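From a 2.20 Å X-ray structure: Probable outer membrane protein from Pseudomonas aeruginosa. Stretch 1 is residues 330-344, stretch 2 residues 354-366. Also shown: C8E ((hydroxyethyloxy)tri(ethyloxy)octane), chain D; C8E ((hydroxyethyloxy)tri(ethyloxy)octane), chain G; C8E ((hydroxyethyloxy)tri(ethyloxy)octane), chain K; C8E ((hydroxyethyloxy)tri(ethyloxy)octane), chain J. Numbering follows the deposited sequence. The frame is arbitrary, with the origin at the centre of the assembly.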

# COMPACT_ATOMS: atom_id res chain seq x y z
N PRO A 330 -5.54 -1.74 17.05
CA PRO A 330 -4.10 -1.46 17.08
C PRO A 330 -3.34 -2.25 16.02
O PRO A 330 -3.65 -3.41 15.76
N TYR A 331 -2.35 -1.62 15.41
CA TYR A 331 -1.54 -2.29 14.41
C TYR A 331 -0.07 -2.10 14.72
O TYR A 331 0.75 -2.96 14.40
N THR A 332 0.26 -0.98 15.36
CA THR A 332 1.63 -0.65 15.76
C THR A 332 2.72 -1.08 14.78
O THR A 332 3.63 -1.82 15.13
N TYR A 333 2.61 -0.60 13.54
CA TYR A 333 3.61 -0.90 12.51
C TYR A 333 4.98 -0.41 12.95
O TYR A 333 5.10 0.53 13.72
N ARG A 334 6.02 -1.06 12.44
CA ARG A 334 7.40 -0.69 12.76
C ARG A 334 8.02 0.05 11.57
O ARG A 334 7.62 -0.16 10.42
N ASN A 335 8.99 0.92 11.85
CA ASN A 335 9.67 1.63 10.78
C ASN A 335 10.37 0.56 9.96
O ASN A 335 10.67 -0.52 10.47
N THR A 336 10.64 0.85 8.69
CA THR A 336 11.23 -0.16 7.84
C THR A 336 12.37 0.31 6.93
O THR A 336 12.58 1.51 6.72
N TRP A 337 13.11 -0.66 6.39
CA TRP A 337 14.22 -0.39 5.48
C TRP A 337 14.01 -1.19 4.21
O TRP A 337 13.43 -2.28 4.24
N THR A 338 14.47 -0.65 3.10
CA THR A 338 14.37 -1.33 1.82
C THR A 338 15.68 -1.03 1.08
O THR A 338 15.98 0.12 0.77
N LEU A 339 16.46 -2.08 0.84
CA LEU A 339 17.74 -1.93 0.17
C LEU A 339 17.69 -2.56 -1.21
O LEU A 339 17.15 -3.66 -1.38
N ALA A 340 18.25 -1.87 -2.19
CA ALA A 340 18.25 -2.37 -3.56
C ALA A 340 19.58 -2.10 -4.23
O ALA A 340 20.29 -1.14 -3.91
N VAL A 341 19.93 -2.97 -5.17
CA VAL A 341 21.16 -2.81 -5.92
C VAL A 341 20.90 -3.37 -7.30
O VAL A 341 20.29 -4.43 -7.44
N GLY A 342 21.34 -2.65 -8.31
CA GLY A 342 21.13 -3.09 -9.68
C GLY A 342 21.73 -2.07 -10.63
O GLY A 342 22.33 -1.10 -10.19
N GLY A 343 21.57 -2.29 -11.93
CA GLY A 343 22.13 -1.35 -12.87
C GLY A 343 21.72 -1.56 -14.32
O GLY A 343 20.99 -2.49 -14.64
N ASP A 344 22.23 -0.68 -15.18
CA ASP A 344 21.95 -0.71 -16.60
C ASP A 344 23.20 -0.99 -17.42
O ASP A 344 24.30 -0.53 -17.09
N ARG A 354 18.78 -4.32 -18.20
CA ARG A 354 18.73 -3.99 -16.79
C ARG A 354 18.44 -5.21 -15.94
O ARG A 354 17.86 -6.19 -16.40
N ALA A 355 18.85 -5.13 -14.68
CA ALA A 355 18.63 -6.20 -13.71
C ALA A 355 18.84 -5.60 -12.32
O ALA A 355 19.47 -4.56 -12.17
N GLY A 356 18.29 -6.27 -11.31
CA GLY A 356 18.44 -5.78 -9.96
C GLY A 356 17.69 -6.65 -8.97
O GLY A 356 16.87 -7.49 -9.35
N VAL A 357 17.99 -6.45 -7.69
CA VAL A 357 17.36 -7.18 -6.62
C VAL A 357 17.21 -6.23 -5.44
O VAL A 357 17.97 -5.27 -5.31
N ALA A 358 16.23 -6.49 -4.58
CA ALA A 358 16.01 -5.62 -3.44
C ALA A 358 15.48 -6.40 -2.24
O ALA A 358 14.88 -7.46 -2.38
N TYR A 359 15.73 -5.86 -1.05
CA TYR A 359 15.24 -6.46 0.17
C TYR A 359 14.31 -5.43 0.77
O TYR A 359 14.70 -4.28 0.98
N ASP A 360 13.07 -5.83 1.04
CA ASP A 360 12.07 -4.92 1.56
C ASP A 360 11.40 -5.46 2.83
O ASP A 360 10.69 -6.46 2.78
N GLN A 361 11.62 -4.78 3.95
CA GLN A 361 11.05 -5.20 5.23
C GLN A 361 9.58 -4.85 5.36
O GLN A 361 9.16 -3.76 4.97
N THR A 362 8.80 -5.76 5.93
CA THR A 362 7.39 -5.51 6.14
C THR A 362 7.25 -4.73 7.44
O THR A 362 8.00 -4.97 8.39
N PRO A 363 6.31 -3.77 7.50
CA PRO A 363 6.11 -2.98 8.72
C PRO A 363 5.16 -3.69 9.69
O PRO A 363 4.99 -3.26 10.83
N THR A 364 4.56 -4.78 9.23
CA THR A 364 3.64 -5.54 10.07
C THR A 364 4.45 -6.37 11.07
O THR A 364 5.64 -6.57 10.88
N HIS A 365 3.80 -6.80 12.15
CA HIS A 365 4.48 -7.65 13.13
C HIS A 365 3.48 -8.65 13.66
O HIS A 365 2.27 -8.40 13.66
N ASN A 366 4.01 -9.80 14.07
CA ASN A 366 3.26 -10.94 14.56
C ASN A 366 2.06 -10.72 15.46
O ASN A 366 1.01 -11.34 15.26

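Strands 336-344 and 354-360 run antiparallel, so the walk along stretch 2 descends stretch 1 from D344. R354 (chi1 m, chi2 and chi3 t) lies on the same face of the sheet as D344, and its NE forms a salt bridge with D344 OD2 at 2.7 Å; the aspartate (chi1 m) meets the guanidinium at its edge. On the other face, A355 lies opposite G343, which offers no side chain; detergent chains occupy the space around its methyl, with A355 CB 3.8 Å from C3 of C8E (chain G) and 3.7 Å from C7 of C8E (chain J).

G356 pairs with G342, and their CA atoms approach to 3.8 Å. A CB on G342 would clash with A355 O and G356 CA in this backbone geometry. V357 (m) returns to the A355 face, its CG2 packing 3.8 Å from CG1 of V341 (p) on the surface. A358 shares the opposite face with A340, their CB atoms 3.5 Å apart. Y359 (t) lies beside L339 (m), while D360 (t) brings OD1 to 3.0 Å from T338 CB.

Beyond the strand, Q361 (m, t) points toward stretch 1. Its OE1 accepts a hydrogen bond from W337 N (3.1 Å), at the edge of the indole; C4 of C8E (chain K) covers one indole face, 3.7 Å from W337 CG. T362 points away, but its carbonyl O receives R334 NE at 2.8 Å and NH2 at 3.0 Å, the extended arginine (p, t, t) reaching across to it. P363 packs its CG 3.5 Å from CD2 of Y333 (m). T364 (p) places CG2 3.6 Å from Y333 OH and 3.7 Å from C1 of C8E (chain D). Finally, H365 (p) points toward stretch 1, where NE2 hydrogen-bonds T332 OG1 at 2.5 Å.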

# COMPACT_ATOMS: atom_id res chain seq x y z
CB PRO A 330 -3.70 -1.86 18.49
CG PRO A 330 -4.98 -1.73 19.28
CD PRO A 330 -5.99 -2.31 18.33
CB TYR A 331 -1.88 -1.76 13.02
CG TYR A 331 -3.13 -2.39 12.45
CD1 TYR A 331 -3.17 -3.76 12.19
CD2 TYR A 331 -4.27 -1.63 12.18
CE1 TYR A 331 -4.32 -4.37 11.67
CE2 TYR A 331 -5.43 -2.23 11.66
CZ TYR A 331 -5.45 -3.59 11.41
OH TYR A 331 -6.58 -4.18 10.88
CB THR A 332 1.95 -1.27 17.14
OG1 THR A 332 1.66 -2.67 17.12
CG2 THR A 332 1.12 -0.61 18.23
CB TYR A 333 3.23 -0.19 11.21
CG TYR A 333 2.28 -0.94 10.32
CD1 TYR A 333 1.42 -1.92 10.83
CD2 TYR A 333 2.23 -0.67 8.96
CE1 TYR A 333 0.53 -2.60 9.99
CE2 TYR A 333 1.34 -1.34 8.12
CZ TYR A 333 0.50 -2.30 8.63
OH TYR A 333 -0.34 -2.98 7.78
CB ARG A 334 8.24 -1.94 13.05
CG ARG A 334 8.29 -2.92 11.89
CD ARG A 334 9.35 -4.03 12.05
NE ARG A 334 9.40 -4.88 10.85
CZ ARG A 334 10.28 -5.86 10.65
NH1 ARG A 334 11.20 -6.13 11.56
NH2 ARG A 334 10.24 -6.57 9.53
CB ASN A 335 10.69 2.61 11.34
CG ASN A 335 10.04 3.79 12.01
OD1 ASN A 335 8.91 4.15 11.69
ND2 ASN A 335 10.75 4.42 12.94
CB THR A 336 10.13 -0.77 6.97
OG1 THR A 336 10.62 -1.96 6.35
CG2 THR A 336 9.72 0.22 5.89
CB TRP A 337 15.57 -0.82 6.09
CG TRP A 337 16.16 0.13 7.09
CD1 TRP A 337 16.09 0.03 8.45
CD2 TRP A 337 16.89 1.33 6.81
NE1 TRP A 337 16.73 1.09 9.04
CE2 TRP A 337 17.23 1.90 8.06
CE3 TRP A 337 17.29 1.97 5.63
CZ2 TRP A 337 17.95 3.10 8.15
CZ3 TRP A 337 18.00 3.16 5.73
CH2 TRP A 337 18.33 3.71 6.98
CB THR A 338 13.11 -0.88 1.02
OG1 THR A 338 13.18 -1.34 -0.33
CG2 THR A 338 12.98 0.61 1.04
CB LEU A 339 18.84 -2.59 1.00
CG LEU A 339 18.78 -2.33 2.51
CD1 LEU A 339 19.82 -3.19 3.22
CD2 LEU A 339 19.01 -0.86 2.79
CB ALA A 340 17.13 -1.71 -4.35
CB VAL A 341 22.33 -3.56 -5.25
CG1 VAL A 341 21.99 -5.04 -5.10
CG2 VAL A 341 23.59 -3.38 -6.09
CB ASP A 344 21.38 0.65 -17.04
CG ASP A 344 19.94 0.84 -16.61
OD1 ASP A 344 19.53 0.26 -15.59
OD2 ASP A 344 19.22 1.60 -17.30
CB ARG A 354 17.64 -2.95 -16.51
CG ARG A 354 17.63 -1.78 -17.46
CD ARG A 354 16.85 -0.60 -16.90
NE ARG A 354 16.79 0.50 -17.85
CZ ARG A 354 16.02 0.51 -18.93
NH1 ARG A 354 15.24 -0.53 -19.19
NH2 ARG A 354 16.04 1.55 -19.76
CB ALA A 355 19.61 -7.33 -13.95
CB VAL A 357 18.22 -8.38 -6.17
CG1 VAL A 357 18.41 -9.35 -7.33
CG2 VAL A 357 19.56 -7.88 -5.65
CB ALA A 358 15.04 -4.49 -3.81
CB TYR A 359 16.40 -6.76 1.12
CG TYR A 359 15.95 -7.02 2.54
CD1 TYR A 359 16.21 -6.09 3.55
CD2 TYR A 359 15.22 -8.16 2.87
CE1 TYR A 359 15.75 -6.29 4.85
CE2 TYR A 359 14.76 -8.37 4.17
CZ TYR A 359 15.03 -7.43 5.15
OH TYR A 359 14.56 -7.61 6.43
CB ASP A 360 11.04 -4.67 0.46
CG ASP A 360 10.11 -3.52 0.77
OD1 ASP A 360 10.58 -2.48 1.26
OD2 ASP A 360 8.90 -3.67 0.50
CB GLN A 361 11.76 -4.55 6.41
CG GLN A 361 13.20 -4.90 6.60
CD GLN A 361 13.74 -4.28 7.87
OE1 GLN A 361 13.48 -3.12 8.16
NE2 GLN A 361 14.50 -5.06 8.63
CB THR A 362 6.60 -6.82 6.29
OG1 THR A 362 5.22 -6.51 6.52
CG2 THR A 362 7.14 -7.64 7.47
CB PRO A 363 5.51 -1.68 8.18
CG PRO A 363 4.68 -2.17 7.04
CD PRO A 363 5.60 -3.17 6.36
CB THR A 364 2.77 -6.51 9.23
OG1 THR A 364 3.61 -7.47 8.58
CG2 THR A 364 1.98 -5.73 8.17
CB HIS A 365 5.14 -6.83 14.25
CG HIS A 365 4.20 -6.09 15.15
ND1 HIS A 365 4.04 -6.41 16.48
CD2 HIS A 365 3.45 -4.98 14.94
CE1 HIS A 365 3.23 -5.54 17.05
NE2 HIS A 365 2.86 -4.66 16.14
CB ASN A 366 4.21 -11.92 15.25
CG ASN A 366 5.18 -12.55 14.27
OD1 ASN A 366 5.17 -12.24 13.08
ND2 ASN A 366 6.03 -13.45 14.78
C1 C8E D . -1.60 -5.64 9.03
C2 C8E D . -2.92 -5.16 8.64
C3 C8E D . -3.06 -3.71 8.58
C4 C8E D . -4.40 -3.43 8.08
C5 C8E D . -4.43 -2.06 7.53
C6 C8E D . -5.56 -1.90 6.63
C7 C8E D . -5.71 -0.46 6.66
C8 C8E D . -6.05 0.03 5.30
O9 C8E D . -7.11 0.90 4.95
C10 C8E D . -8.44 0.51 5.22
C11 C8E D . -9.30 1.63 4.74
O12 C8E D . -9.63 2.52 5.82
C13 C8E D . -11.04 2.54 6.22
C14 C8E D . -11.74 1.55 7.20
O15 C8E D . -12.58 1.77 8.38
C16 C8E D . -11.80 1.84 9.59
C17 C8E D . -11.61 0.49 10.30
O18 C8E D . -12.41 -0.68 10.03
C19 C8E D . -13.59 -0.78 10.87
C20 C8E D . -13.90 -2.03 11.77
O21 C8E D . -14.74 -3.07 11.25
C1 C8E G . 23.54 -5.92 -11.90
C2 C8E G . 23.89 -5.36 -13.20
C3 C8E G . 22.80 -5.32 -14.17
C4 C8E G . 23.08 -6.36 -15.16
C5 C8E G . 22.79 -5.82 -16.51
C6 C8E G . 23.41 -6.65 -17.52
C1 C8E K . 18.34 -4.77 8.25
C2 C8E K . 18.89 -3.64 7.51
C3 C8E K . 19.58 -2.65 8.34
C4 C8E K . 19.49 -1.38 7.65
C5 C8E K . 20.83 -0.73 7.64
C6 C8E K . 21.14 -0.25 6.30
C7 C8E K . 21.57 1.10 6.62
C8 C8E K . 21.83 1.83 5.36
C1 C8E J . 16.00 -9.58 -21.79
C2 C8E J . 16.29 -8.80 -20.59
C3 C8E J . 17.09 -9.50 -19.59
C4 C8E J . 18.37 -8.82 -19.51
C5 C8E J . 18.92 -9.00 -18.14
C6 C8E J . 20.22 -9.65 -18.21
C7 C8E J . 20.79 -9.21 -16.95
C8 C8E J . 21.81 -10.19 -16.54
O9 C8E J . 21.81 -10.99 -15.37
C10 C8E J . 21.80 -10.37 -14.09